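Local coordinates for two-domain protein containing predicted PHP-like metal-dependent phosphoesterase (Bacteroides vulgatus ATCC 8482, PDB 3E38), which probably acts as a PHP-type, metal-dependent phosphoesterase, perhaps a 5'-3' exonuclease, and binds three zinc ions, at residues S52-I57 and N104-S109; S92-A97 and K120-E125; N112-K117 and K127-F132. All blocks are in the same frame, centred on the assembly; numbering follows the deposited sequence.

Interaction 1 of 3, residues S52-I57 and N104-S109. With ZN (zinc ion), chain J.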
ATOM      1  N   SER B  52       0.910  15.623 -24.027  1.00 31.76           N
ATOM      2  CA  SER B  52       0.463  16.856 -24.616  1.00 32.02           C
ATOM      3  C   SER B  52      -0.386  17.595 -23.583  1.00 32.05           C
ATOM      4  O   SER B  52      -1.442  17.093 -23.181  1.00 30.47           O
ATOM      5  CB  SER B  52      -0.360  16.572 -25.882  1.00 32.38           C
ATOM      6  OG  SER B  52      -0.733  17.769 -26.557  1.00 34.36           O
ATOM      7  N   LEU B  53       0.103  18.749 -23.144  1.00 29.12           N
ATOM      8  CA  LEU B  53      -0.642  19.631 -22.235  1.00 30.20           C
ATOM      9  C   LEU B  53      -1.608  20.394 -23.147  1.00 30.42           C
ATOM     10  O   LEU B  53      -1.221  21.299 -23.911  1.00 29.82           O
ATOM     11  CB  LEU B  53       0.303  20.534 -21.461  1.00 29.81           C
ATOM     12  CG  LEU B  53      -0.177  21.371 -20.278  1.00 33.71           C
ATOM     13  CD1 LEU B  53      -1.024  20.582 -19.311  1.00 28.07           C
ATOM     14  CD2 LEU B  53       1.052  21.974 -19.556  1.00 34.04           C
ATOM     15  N   THR B  54      -2.861  19.946 -23.110  1.00 30.41           N
ATOM     16  CA  THR B  54      -3.897  20.422 -23.995  1.00 26.59           C
ATOM     17  C   THR B  54      -4.902  21.285 -23.277  1.00 26.94           C
ATOM     18  O   THR B  54      -6.002  20.858 -22.989  1.00 30.43           O
ATOM     19  CB  THR B  54      -4.629  19.242 -24.647  1.00 27.85           C
ATOM     20  OG1 THR B  54      -5.378  18.537 -23.650  1.00 27.17           O
ATOM     21  CG2 THR B  54      -3.644  18.319 -25.338  1.00 27.88           C
ATOM     22  N   GLU B  55      -4.518  22.535 -23.063  1.00 29.91           N
ATOM     23  CA  GLU B  55      -5.367  23.514 -22.377  1.00 28.51           C
ATOM     24  C   GLU B  55      -6.616  23.828 -23.210  1.00 31.49           C
ATOM     25  O   GLU B  55      -6.639  23.752 -24.449  1.00 28.69           O
ATOM     26  CB  GLU B  55      -4.642  24.832 -22.066  1.00 29.64           C
ATOM     27  CG  GLU B  55      -3.223  24.795 -21.422  1.00 30.90           C
ATOM     28  CD  GLU B  55      -3.099  24.191 -20.038  1.00 36.45           C
ATOM     29  OE1 GLU B  55      -4.096  23.730 -19.441  1.00 23.05           O
ATOM     30  OE2 GLU B  55      -1.945  24.191 -19.533  1.00 25.46           O
ATOM     31  N   HIS B  56      -7.679  24.150 -22.491  1.00 31.29           N
ATOM     32  CA  HIS B  56      -8.899  24.605 -23.130  1.00 30.24           C
ATOM     33  C   HIS B  56      -8.548  25.930 -23.770  1.00 30.78           C
ATOM     34  O   HIS B  56      -7.865  26.773 -23.173  1.00 26.44           O
ATOM     35  CB  HIS B  56     -10.039  24.872 -22.129  1.00 29.01           C
ATOM     36  CG  HIS B  56     -10.560  23.656 -21.443  1.00 27.36           C
ATOM     37  ND1 HIS B  56     -11.407  22.761 -22.064  1.00 28.25           N
ATOM     38  CD2 HIS B  56     -10.388  23.203 -20.184  1.00 26.64           C
ATOM     39  CE1 HIS B  56     -11.711  21.795 -21.221  1.00 29.76           C
ATOM     40  NE2 HIS B  56     -11.098  22.034 -20.072  1.00 23.14           N
ATOM     41  N   ILE B  57      -9.053  26.105 -24.977  1.00 30.42           N
ATOM     42  CA  ILE B  57      -8.906  27.336 -25.699  1.00 30.87           C
ATOM     43  C   ILE B  57      -9.934  28.298 -25.116  1.00 31.92           C
ATOM     44  O   ILE B  57      -9.591  29.403 -24.683  1.00 32.15           O
ATOM     45  CB  ILE B  57      -9.153  27.168 -27.250  1.00 30.54           C
ATOM     46  CG1 ILE B  57      -8.001  26.358 -27.888  1.00 29.34           C
ATOM     47  CG2 ILE B  57      -9.364  28.542 -27.920  1.00 25.40           C
ATOM     48  CD1 ILE B  57      -6.643  27.091 -27.937  1.00 28.67           C
ATOM     49  N   ASN B 104      -9.595  17.554 -29.232  1.00 26.43           N
ATOM     50  CA  ASN B 104      -8.196  17.930 -29.088  1.00 28.51           C
ATOM     51  C   ASN B 104      -7.514  17.963 -30.434  1.00 27.91           C
ATOM     52  O   ASN B 104      -7.721  17.112 -31.275  1.00 31.03           O
ATOM     53  CB  ASN B 104      -7.435  17.024 -28.154  1.00 26.40           C
ATOM     54  CG  ASN B 104      -7.570  17.436 -26.716  1.00 26.30           C
ATOM     55  OD1 ASN B 104      -8.462  18.193 -26.356  1.00 33.61           O
ATOM     56  ND2 ASN B 104      -6.661  16.955 -25.883  1.00 26.69           N
ATOM     57  N   ALA B 105      -6.749  19.031 -30.607  1.00 29.65           N
ATOM     58  CA  ALA B 105      -5.898  19.290 -31.759  1.00 26.45           C
ATOM     59  C   ALA B 105      -4.483  19.158 -31.228  1.00 28.50           C
ATOM     60  O   ALA B 105      -4.075  19.936 -30.374  1.00 27.93           O
ATOM     61  CB  ALA B 105      -6.147  20.686 -32.325  1.00 20.67           C
ATOM     62  N   ILE B 106      -3.772  18.124 -31.668  1.00 29.57           N
ATOM     63  CA  ILE B 106      -2.381  17.953 -31.254  1.00 30.42           C
ATOM     64  C   ILE B 106      -1.466  18.019 -32.482  1.00 29.58           C
ATOM     65  O   ILE B 106      -1.878  17.978 -33.658  1.00 27.17           O
ATOM     66  CB  ILE B 106      -2.148  16.693 -30.347  1.00 32.08           C
ATOM     67  CG1 ILE B 106      -2.330  15.389 -31.125  1.00 34.29           C
ATOM     68  CG2 ILE B 106      -3.111  16.743 -29.108  1.00 31.83           C
ATOM     69  CD1 ILE B 106      -1.957  14.158 -30.363  1.00 24.69           C
ATOM     70  N   PHE B 107      -0.206  18.227 -32.156  1.00 28.13           N
ATOM     71  CA  PHE B 107       0.839  18.455 -33.163  1.00 27.25           C
ATOM     72  C   PHE B 107       0.646  19.833 -33.788  1.00 28.21           C
ATOM     73  O   PHE B 107       0.948  20.099 -34.927  1.00 31.78           O
ATOM     74  CB  PHE B 107       0.945  17.314 -34.182  1.00 26.23           C
ATOM     75  CG  PHE B 107       1.600  16.080 -33.604  1.00 19.31           C
ATOM     76  CD1 PHE B 107       2.957  16.064 -33.389  1.00 27.96           C
ATOM     77  CD2 PHE B 107       0.856  15.003 -33.172  1.00 24.55           C
ATOM     78  CE1 PHE B 107       3.552  14.987 -32.840  1.00 23.20           C
ATOM     79  CE2 PHE B 107       1.452  13.888 -32.627  1.00 23.13           C
ATOM     80  CZ  PHE B 107       2.802  13.883 -32.451  1.00 26.56           C
ATOM     81  N   LEU B 108       0.110  20.711 -32.984  1.00 28.13           N
ATOM     82  CA  LEU B 108       0.007  22.117 -33.373  1.00 29.30           C
ATOM     83  C   LEU B 108       1.356  22.769 -33.381  1.00 27.08           C
ATOM     84  O   LEU B 108       2.298  22.318 -32.703  1.00 29.69           O
ATOM     85  CB  LEU B 108      -0.872  22.914 -32.372  1.00 30.17           C
ATOM     86  CG  LEU B 108      -2.350  22.493 -32.392  1.00 26.97           C
ATOM     87  CD1 LEU B 108      -3.175  23.256 -31.371  1.00 22.58           C
ATOM     88  CD2 LEU B 108      -2.969  22.606 -33.801  1.00 25.61           C
ATOM     89  N   SER B 109       1.426  23.873 -34.123  1.00 28.17           N
ATOM     90  CA  SER B 109       2.615  24.731 -34.161  1.00 30.98           C
ATOM     91  C   SER B 109       2.334  26.011 -33.377  1.00 28.88           C
ATOM     92  O   SER B 109       3.224  26.620 -32.778  1.00 29.23           O
ATOM     93  CB  SER B 109       3.033  25.039 -35.597  1.00 32.25           C
ATOM     94  OG  SER B 109       2.015  25.728 -36.286  1.00 37.78           O
TER
HETATM   95 ZN    ZN J   6     -11.132  20.975 -18.211  1.00 32.50          ZN
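The side-chain amide of N104 is held at both ends: OD1 is bonded to N136 ND2, and ND2 to the carbonyl oxygen of F23, so the rotation of the flat group is fixed. ND2 also lies 3.0 Å from T54 OG1, which is itself bonded to the backbone nitrogen of M25. The two side chains meet at about a right angle. With chi1 of T54 at 68°, the hydroxyl sits between backbone N and carbonyl carbon, leaving CG2 beside the N; this methyl packs 3.4 Å from N104 ND2 and 4.1 Å from I106 CG2. Strands 50-56 and 102-106 are not direct neighbours but flank strand 87-95 in a strongly curved sheet, consistent with the distorted barrel of PHP domains, and their inward-facing residues meet across the bend. I106 CG2 also rests 3.6 Å from S52 OG, a buried hydroxyl bonded to the carbonyl oxygen of I89. Two residues beyond T54, H56 starts out away from segment 104-109, although its ring swings partly back, and its NE2 binds a zinc ion at 2.1 Å together with D31 and H196.

Interaction 2 of 3, residues S92-A97 and K120-E125. With ZN (zinc ion), chain I; ZN (zinc ion), chain H.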
ATOM      1  N   SER B  92      -3.970  21.534 -27.810  1.00 24.99           N
ATOM      2  CA  SER B  92      -5.061  22.274 -27.215  1.00 25.83           C
ATOM      3  C   SER B  92      -6.386  21.584 -27.374  1.00 28.34           C
ATOM      4  O   SER B  92      -6.621  20.770 -28.301  1.00 27.01           O
ATOM      5  CB  SER B  92      -5.213  23.664 -27.870  1.00 31.06           C
ATOM      6  OG  SER B  92      -4.058  24.492 -27.701  1.00 27.84           O
ATOM      7  N   GLU B  93      -7.273  22.025 -26.494  1.00 29.09           N
ATOM      8  CA  GLU B  93      -8.642  21.541 -26.417  1.00 29.87           C
ATOM      9  C   GLU B  93      -9.689  22.567 -26.833  1.00 30.34           C
ATOM     10  O   GLU B  93      -9.956  23.557 -26.141  1.00 30.26           O
ATOM     11  CB  GLU B  93      -8.974  21.015 -25.002  1.00 32.07           C
ATOM     12  CG  GLU B  93     -10.298  20.252 -25.041  1.00 26.70           C
ATOM     13  CD  GLU B  93     -10.703  19.670 -23.733  1.00 32.39           C
ATOM     14  OE1 GLU B  93     -10.134  19.899 -22.618  1.00 30.51           O
ATOM     15  OE2 GLU B  93     -11.613  18.913 -23.840  1.00 25.42           O
ATOM     16  N   ILE B  94     -10.288  22.267 -27.978  1.00 28.04           N
ATOM     17  CA  ILE B  94     -11.358  23.087 -28.593  1.00 30.39           C
ATOM     18  C   ILE B  94     -12.583  22.580 -27.870  1.00 32.11           C
ATOM     19  O   ILE B  94     -13.009  21.445 -28.029  1.00 30.58           O
ATOM     20  CB  ILE B  94     -11.469  22.913 -30.128  1.00 27.62           C
ATOM     21  CG1 ILE B  94     -10.122  23.160 -30.796  1.00 27.88           C
ATOM     22  CG2 ILE B  94     -12.555  23.804 -30.710  1.00 29.10           C
ATOM     23  CD1 ILE B  94     -10.022  22.590 -32.255  1.00 30.44           C
ATOM     24  N   THR B  95     -13.063  23.456 -27.008  1.00 33.78           N
ATOM     25  CA  THR B  95     -14.098  23.204 -26.054  1.00 29.61           C
ATOM     26  C   THR B  95     -15.341  23.927 -26.482  1.00 31.98           C
ATOM     27  O   THR B  95     -15.436  25.147 -26.398  1.00 37.54           O
ATOM     28  CB  THR B  95     -13.659  23.758 -24.643  1.00 33.66           C
ATOM     29  OG1 THR B  95     -12.283  23.419 -24.350  1.00 27.13           O
ATOM     30  CG2 THR B  95     -14.564  23.243 -23.555  1.00 31.04           C
ATOM     31  N   ARG B  96     -16.287  23.161 -26.978  1.00 26.01           N
ATOM     32  CA  ARG B  96     -17.572  23.698 -27.387  1.00 28.42           C
ATOM     33  C   ARG B  96     -18.742  22.850 -26.893  1.00 27.81           C
ATOM     34  O   ARG B  96     -18.585  21.774 -26.385  1.00 32.21           O
ATOM     35  CB  ARG B  96     -17.616  23.752 -28.903  1.00 26.20           C
ATOM     36  CG  ARG B  96     -16.484  24.574 -29.480  1.00 29.12           C
ATOM     37  CD  ARG B  96     -16.732  26.076 -29.307  1.00 28.63           C
ATOM     38  NE  ARG B  96     -15.651  26.839 -29.925  1.00 35.92           N
ATOM     39  CZ  ARG B  96     -15.826  27.968 -30.603  1.00 31.19           C
ATOM     40  NH1 ARG B  96     -17.044  28.448 -30.794  1.00 31.97           N
ATOM     41  NH2 ARG B  96     -14.785  28.575 -31.157  1.00 35.46           N
ATOM     42  N   ALA B  97     -19.922  23.400 -27.050  1.00 31.82           N
ATOM     43  CA  ALA B  97     -21.184  22.718 -26.741  1.00 30.21           C
ATOM     44  C   ALA B  97     -21.330  21.504 -27.638  1.00 30.90           C
ATOM     45  O   ALA B  97     -20.740  21.447 -28.719  1.00 27.66           O
ATOM     46  CB  ALA B  97     -22.396  23.678 -26.946  1.00 27.47           C
ATOM     47  N   LYS B 120     -16.179  26.256 -36.333  1.00 33.80           N
ATOM     48  CA  LYS B 120     -15.703  25.805 -37.648  1.00 33.50           C
ATOM     49  C   LYS B 120     -14.367  26.437 -38.032  1.00 34.34           C
ATOM     50  O   LYS B 120     -13.528  25.821 -38.695  1.00 36.72           O
ATOM     51  CB  LYS B 120     -16.755  26.086 -38.731  1.00 32.04           C
ATOM     52  CG  LYS B 120     -18.024  25.256 -38.591  1.00 35.12           C
ATOM     53  CD  LYS B 120     -19.160  25.831 -39.445  1.00 46.36           C
ATOM     54  CE  LYS B 120     -20.400  24.918 -39.481  1.00 43.97           C
ATOM     55  NZ  LYS B 120     -21.459  25.529 -40.352  1.00 43.61           N
ATOM     56  N   ASP B 121     -14.177  27.663 -37.593  1.00 35.94           N
ATOM     57  CA  ASP B 121     -12.945  28.416 -37.880  1.00 36.12           C
ATOM     58  C   ASP B 121     -11.860  27.940 -36.950  1.00 36.16           C
ATOM     59  O   ASP B 121     -10.671  28.027 -37.242  1.00 37.72           O
ATOM     60  CB  ASP B 121     -13.168  29.916 -37.700  1.00 37.12           C
ATOM     61  CG  ASP B 121     -14.134  30.487 -38.726  1.00 38.16           C
ATOM     62  OD1 ASP B 121     -14.225  29.915 -39.818  1.00 40.70           O
ATOM     63  OD2 ASP B 121     -14.795  31.500 -38.448  1.00 42.28           O
ATOM     64  N   ALA B 122     -12.308  27.415 -35.820  1.00 34.13           N
ATOM     65  CA  ALA B 122     -11.402  26.865 -34.816  1.00 33.67           C
ATOM     66  C   ALA B 122     -10.735  25.610 -35.408  1.00 34.07           C
ATOM     67  O   ALA B 122      -9.514  25.439 -35.401  1.00 36.74           O
ATOM     68  CB  ALA B 122     -12.146  26.535 -33.538  1.00 29.13           C
ATOM     69  N   PHE B 123     -11.565  24.776 -35.997  1.00 34.76           N
ATOM     70  CA  PHE B 123     -11.103  23.521 -36.580  1.00 33.06           C
ATOM     71  C   PHE B 123     -10.298  23.797 -37.842  1.00 32.07           C
ATOM     72  O   PHE B 123      -9.339  23.074 -38.149  1.00 33.90           O
ATOM     73  CB  PHE B 123     -12.278  22.561 -36.855  1.00 32.91           C
ATOM     74  CG  PHE B 123     -12.822  21.881 -35.615  1.00 29.16           C
ATOM     75  CD1 PHE B 123     -13.672  22.555 -34.740  1.00 24.08           C
ATOM     76  CD2 PHE B 123     -12.482  20.564 -35.329  1.00 26.85           C
ATOM     77  CE1 PHE B 123     -14.155  21.933 -33.607  1.00 28.03           C
ATOM     78  CE2 PHE B 123     -12.954  19.940 -34.217  1.00 31.33           C
ATOM     79  CZ  PHE B 123     -13.797  20.620 -33.337  1.00 39.77           C
ATOM     80  N   ARG B 124     -10.666  24.862 -38.559  1.00 31.42           N
ATOM     81  CA  ARG B 124      -9.974  25.203 -39.842  1.00 29.38           C
ATOM     82  C   ARG B 124      -8.538  25.645 -39.605  1.00 27.48           C
ATOM     83  O   ARG B 124      -7.680  25.354 -40.400  1.00 33.85           O
ATOM     84  CB  ARG B 124     -10.729  26.242 -40.684  1.00 28.50           C
ATOM     85  N   GLU B 125      -8.271  26.299 -38.486  1.00 27.79           N
ATOM     86  CA  GLU B 125      -6.909  26.715 -38.124  1.00 27.34           C
ATOM     87  C   GLU B 125      -6.037  25.526 -37.713  1.00 31.26           C
ATOM     88  O   GLU B 125      -4.853  25.445 -38.057  1.00 32.90           O
ATOM     89  CB  GLU B 125      -6.949  27.700 -36.951  1.00 29.79           C
ATOM     90  CG  GLU B 125      -7.652  29.013 -37.290  1.00 36.98           C
ATOM     91  CD  GLU B 125      -6.867  29.826 -38.308  1.00 41.71           C
ATOM     92  OE1 GLU B 125      -5.636  29.597 -38.404  1.00 41.75           O
ATOM     93  OE2 GLU B 125      -7.475  30.693 -38.982  1.00 36.74           O
TER
HETATM   94 ZN    ZN I   5      -9.989  18.221 -21.168  1.00 34.62          ZN
HETATM   95 ZN    ZN H   4     -13.264  18.256 -22.536  1.00 40.67          ZN
HETATM   96  O   HOH W   1     -11.762  17.408 -21.986  1.00 32.72           O
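Helix 119-128 packs against strand 87-95, its backbone coming nearest where the CA atoms of I94 and A122 are 7.3 Å apart. This is a helix lying on the outside of the curved sheet of the PHP-like domain, while the strand's neighbouring residue E93 serves the metal centre. I94 carries the apolar contact. Its CD1 stands almost exactly over the middle of the F123 ring, 4.2 Å from the centroid and 1° off the normal, a CH-pi contact made squarely on one face. The other branch, CG2, is anti to the backbone N (chi1 -54° for CG1) and touches both A122 CB, at 4.0 Å, and the ring atom F123 CE1, at 3.8 Å. I94 thus meets the ring with both of its branches. Further along, R96 bends at chi2 and brings NH2 obliquely to 4.1 Å from A122 CB; its guanidinium is held by a salt bridge to E58 and by the carbonyl oxygens of Q116 and K117. The carboxylate of E93 bridges two zinc ions that also share a water. OE1 joins the ion held by H24, H26 and D194, and OE2 the one held by H102 and H137. Just beyond, T95 OG1 donates a 2.9 Å hydrogen bond to the carbonyl oxygen of E93, approaching from above the carbonyl plane, 61° out of it.

Interaction 3 of 3, residues N112-K117 and K127-F132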
ATOM      1  N   ASN B 112      -2.714  29.702 -30.436  1.00 28.27           N
ATOM      2  CA  ASN B 112      -3.450  30.979 -30.490  1.00 27.78           C
ATOM      3  C   ASN B 112      -4.514  31.101 -31.575  1.00 29.25           C
ATOM      4  O   ASN B 112      -5.604  31.613 -31.330  1.00 31.53           O
ATOM      5  CB  ASN B 112      -2.473  32.127 -30.628  1.00 26.53           C
ATOM      6  CG  ASN B 112      -1.813  32.454 -29.326  1.00 27.80           C
ATOM      7  OD1 ASN B 112      -2.388  32.201 -28.272  1.00 21.26           O
ATOM      8  ND2 ASN B 112      -0.624  33.034 -29.382  1.00 24.59           N
ATOM      9  N   PRO B 113      -4.185  30.672 -32.784  1.00 28.70           N
ATOM     10  CA  PRO B 113      -5.150  30.815 -33.859  1.00 30.84           C
ATOM     11  C   PRO B 113      -6.407  29.991 -33.666  1.00 27.94           C
ATOM     12  O   PRO B 113      -7.381  30.199 -34.389  1.00 27.53           O
ATOM     13  CB  PRO B 113      -4.373  30.299 -35.095  1.00 31.86           C
ATOM     14  CG  PRO B 113      -2.974  30.507 -34.770  1.00 30.71           C
ATOM     15  CD  PRO B 113      -2.829  30.403 -33.291  1.00 26.69           C
ATOM     16  N   LEU B 114      -6.372  29.050 -32.714  1.00 30.16           N
ATOM     17  CA  LEU B 114      -7.558  28.180 -32.468  1.00 32.43           C
ATOM     18  C   LEU B 114      -8.704  28.940 -31.746  1.00 32.19           C
ATOM     19  O   LEU B 114      -9.859  28.511 -31.686  1.00 35.93           O
ATOM     20  CB  LEU B 114      -7.203  26.879 -31.737  1.00 31.80           C
ATOM     21  CG  LEU B 114      -6.592  25.791 -32.611  1.00 30.44           C
ATOM     22  CD1 LEU B 114      -5.365  26.313 -33.410  1.00 23.85           C
ATOM     23  CD2 LEU B 114      -6.257  24.549 -31.735  1.00 23.20           C
ATOM     24  N   GLU B 115      -8.372  30.113 -31.253  1.00 33.40           N
ATOM     25  CA  GLU B 115      -9.368  30.952 -30.601  1.00 31.97           C
ATOM     26  C   GLU B 115     -10.125  31.689 -31.691  1.00 30.73           C
ATOM     27  O   GLU B 115      -9.618  32.631 -32.269  1.00 31.47           O
ATOM     28  CB  GLU B 115      -8.709  31.919 -29.638  1.00 31.03           C
ATOM     29  CG  GLU B 115      -9.689  32.698 -28.834  1.00 36.12           C
ATOM     30  CD  GLU B 115      -9.023  33.616 -27.815  1.00 46.99           C
ATOM     31  OE1 GLU B 115      -7.791  33.551 -27.616  1.00 48.91           O
ATOM     32  OE2 GLU B 115      -9.754  34.397 -27.192  1.00 59.40           O
ATOM     33  N   GLN B 116     -11.311  31.194 -32.015  1.00 31.27           N
ATOM     34  CA  GLN B 116     -12.159  31.812 -33.060  1.00 31.19           C
ATOM     35  C   GLN B 116     -13.581  31.843 -32.601  1.00 29.97           C
ATOM     36  O   GLN B 116     -13.980  31.061 -31.773  1.00 32.25           O
ATOM     37  CB  GLN B 116     -12.091  31.065 -34.383  1.00 30.28           C
ATOM     38  CG  GLN B 116     -10.712  30.911 -34.955  1.00 32.42           C
ATOM     39  CD  GLN B 116     -10.090  32.222 -35.366  1.00 35.50           C
ATOM     40  OE1 GLN B 116     -10.791  33.136 -35.756  1.00 35.60           O
ATOM     41  NE2 GLN B 116      -8.760  32.309 -35.309  1.00 30.86           N
ATOM     42  N   LYS B 117     -14.359  32.740 -33.158  1.00 31.55           N
ATOM     43  CA  LYS B 117     -15.744  32.852 -32.742  1.00 33.74           C
ATOM     44  C   LYS B 117     -16.494  31.582 -33.083  1.00 32.06           C
ATOM     45  O   LYS B 117     -17.066  30.958 -32.229  1.00 32.61           O
ATOM     46  CB  LYS B 117     -16.420  34.052 -33.398  1.00 34.78           C
ATOM     47  CG  LYS B 117     -17.767  34.369 -32.750  1.00 41.42           C
ATOM     48  CD  LYS B 117     -18.335  35.715 -33.147  1.00 45.61           C
ATOM     49  CE  LYS B 117     -19.625  35.979 -32.379  1.00 52.12           C
ATOM     50  NZ  LYS B 117     -20.161  37.364 -32.570  1.00 54.37           N
ATOM     51  N   LYS B 127      -6.570  22.491 -38.575  1.00 29.49           N
ATOM     52  CA  LYS B 127      -6.397  21.716 -39.797  1.00 29.41           C
ATOM     53  C   LYS B 127      -5.277  22.274 -40.647  1.00 31.36           C
ATOM     54  O   LYS B 127      -4.448  21.574 -41.236  1.00 31.31           O
ATOM     55  CB  LYS B 127      -7.670  21.813 -40.643  1.00 33.24           C
ATOM     56  CG  LYS B 127      -7.595  21.040 -41.950  1.00 31.21           C
ATOM     57  CD  LYS B 127      -7.091  19.686 -41.674  1.00 40.06           C
ATOM     58  CE  LYS B 127      -7.337  18.724 -42.761  1.00 46.25           C
ATOM     59  NZ  LYS B 127      -6.935  17.385 -42.203  1.00 50.91           N
ATOM     60  N   LYS B 128      -5.299  23.587 -40.701  1.00 30.39           N
ATOM     61  CA  LYS B 128      -4.347  24.351 -41.490  1.00 31.72           C
ATOM     62  C   LYS B 128      -2.957  24.051 -41.008  1.00 30.63           C
ATOM     63  O   LYS B 128      -2.006  24.073 -41.767  1.00 32.77           O
ATOM     64  CB  LYS B 128      -4.661  25.843 -41.360  1.00 34.48           C
ATOM     65  CG  LYS B 128      -3.808  26.763 -42.153  1.00 40.45           C
ATOM     66  CD  LYS B 128      -4.291  28.217 -41.999  1.00 45.66           C
ATOM     67  CE  LYS B 128      -3.247  29.217 -42.560  1.00 46.97           C
ATOM     68  NZ  LYS B 128      -3.524  30.632 -42.207  1.00 49.97           N
ATOM     69  N   GLN B 129      -2.841  23.747 -39.730  1.00 27.21           N
ATOM     70  CA  GLN B 129      -1.536  23.436 -39.150  1.00 25.60           C
ATOM     71  C   GLN B 129      -1.258  21.955 -39.325  1.00 25.23           C
ATOM     72  O   GLN B 129      -0.247  21.447 -38.895  1.00 26.38           O
ATOM     73  CB  GLN B 129      -1.477  23.808 -37.669  1.00 25.18           C
ATOM     74  CG  GLN B 129      -1.690  25.273 -37.425  1.00 26.27           C
ATOM     75  CD  GLN B 129      -1.515  25.657 -35.997  1.00 33.83           C
ATOM     76  OE1 GLN B 129      -0.784  25.000 -35.255  1.00 23.39           O
ATOM     77  NE2 GLN B 129      -2.182  26.743 -35.589  1.00 30.63           N
ATOM     78  N   GLY B 130      -2.172  21.275 -39.991  1.00 26.00           N
ATOM     79  CA  GLY B 130      -2.048  19.826 -40.180  1.00 27.69           C
ATOM     80  C   GLY B 130      -2.088  19.005 -38.882  1.00 30.57           C
ATOM     81  O   GLY B 130      -1.512  17.924 -38.789  1.00 33.56           O
ATOM     82  N   ALA B 131      -2.730  19.569 -37.866  1.00 29.47           N
ATOM     83  CA  ALA B 131      -2.910  18.920 -36.546  1.00 28.71           C
ATOM     84  C   ALA B 131      -3.543  17.537 -36.604  1.00 29.63           C
ATOM     85  O   ALA B 131      -4.391  17.265 -37.464  1.00 28.15           O
ATOM     86  CB  ALA B 131      -3.800  19.793 -35.651  1.00 24.11           C
ATOM     87  N   PHE B 132      -3.154  16.693 -35.644  1.00 29.34           N
ATOM     88  CA  PHE B 132      -3.824  15.392 -35.460  1.00 29.78           C
ATOM     89  C   PHE B 132      -4.973  15.689 -34.495  1.00 29.16           C
ATOM     90  O   PHE B 132      -4.788  16.246 -33.410  1.00 28.84           O
ATOM     91  CB  PHE B 132      -2.899  14.303 -34.960  1.00 30.22           C
ATOM     92  CG  PHE B 132      -3.583  12.971 -34.760  1.00 32.22           C
ATOM     93  CD1 PHE B 132      -4.203  12.669 -33.527  1.00 27.08           C
ATOM     94  CD2 PHE B 132      -3.587  12.002 -35.778  1.00 31.21           C
ATOM     95  CE1 PHE B 132      -4.834  11.438 -33.318  1.00 22.51           C
ATOM     96  CE2 PHE B 132      -4.214  10.755 -35.582  1.00 32.32           C
ATOM     97  CZ  PHE B 132      -4.836  10.473 -34.330  1.00 26.90           C
TER
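Q129 NE2 rests against two apolar atoms at once, P113 CG and L114 CD1, each 3.9 Å away. Q129 directly follows the last turn of helix 119-128, which closes in a Schellman motif: G130, with positive phi, turns the chain out of the helix, and its N bonds back to the carbonyl oxygen of K127. The glutamine chain is extended beyond CG (chi2 -175°), which carries the amide out to the 3-10 turn at 112-114. There it crosses the proline ring at about a right angle and the leucine more obliquely. These contacts are van der Waals in kind; the polar ends of the amide are used elsewhere, OE1 by the backbone nitrogen of S109 and NE2 by the carbonyl oxygen of D110. The helix end is thereby fastened to the loop that leads from strand 102-106 into the helix itself. Around this first shell, L114 also packs on L108 and A105, and P113 on E125. The turn has its own internal support: E115 N bonds to N112 O, and the Q116 side chain folds back so that its NE2 donates to P113 O over 2.7 Å, the N-H pointing almost straight at the oxygen at 177°.

The three contacts form one continuous region, their centres about 10 Å (interactions 1 and 2), 9 Å (1 and 3) and 7 Å (2 and 3) apart. Interactions 1 and 2 meet through strand 87-95, where E55 O lies 2.8 Å from E93 N, and both supply zinc ligands: H56 from the first, E93 from the second. The ring of H56 is tied to interaction 2 as well, its ND1 hydrogen-bonded to T95 OG1 at 2.5 Å. Interaction 3 is more remote, the side chain of L114 lying about 13 Å from a zinc ion. It continues the sheet of interaction 1, with I106 O and F132 N 2.7 Å apart, and shares helix 119-128 with interaction 2.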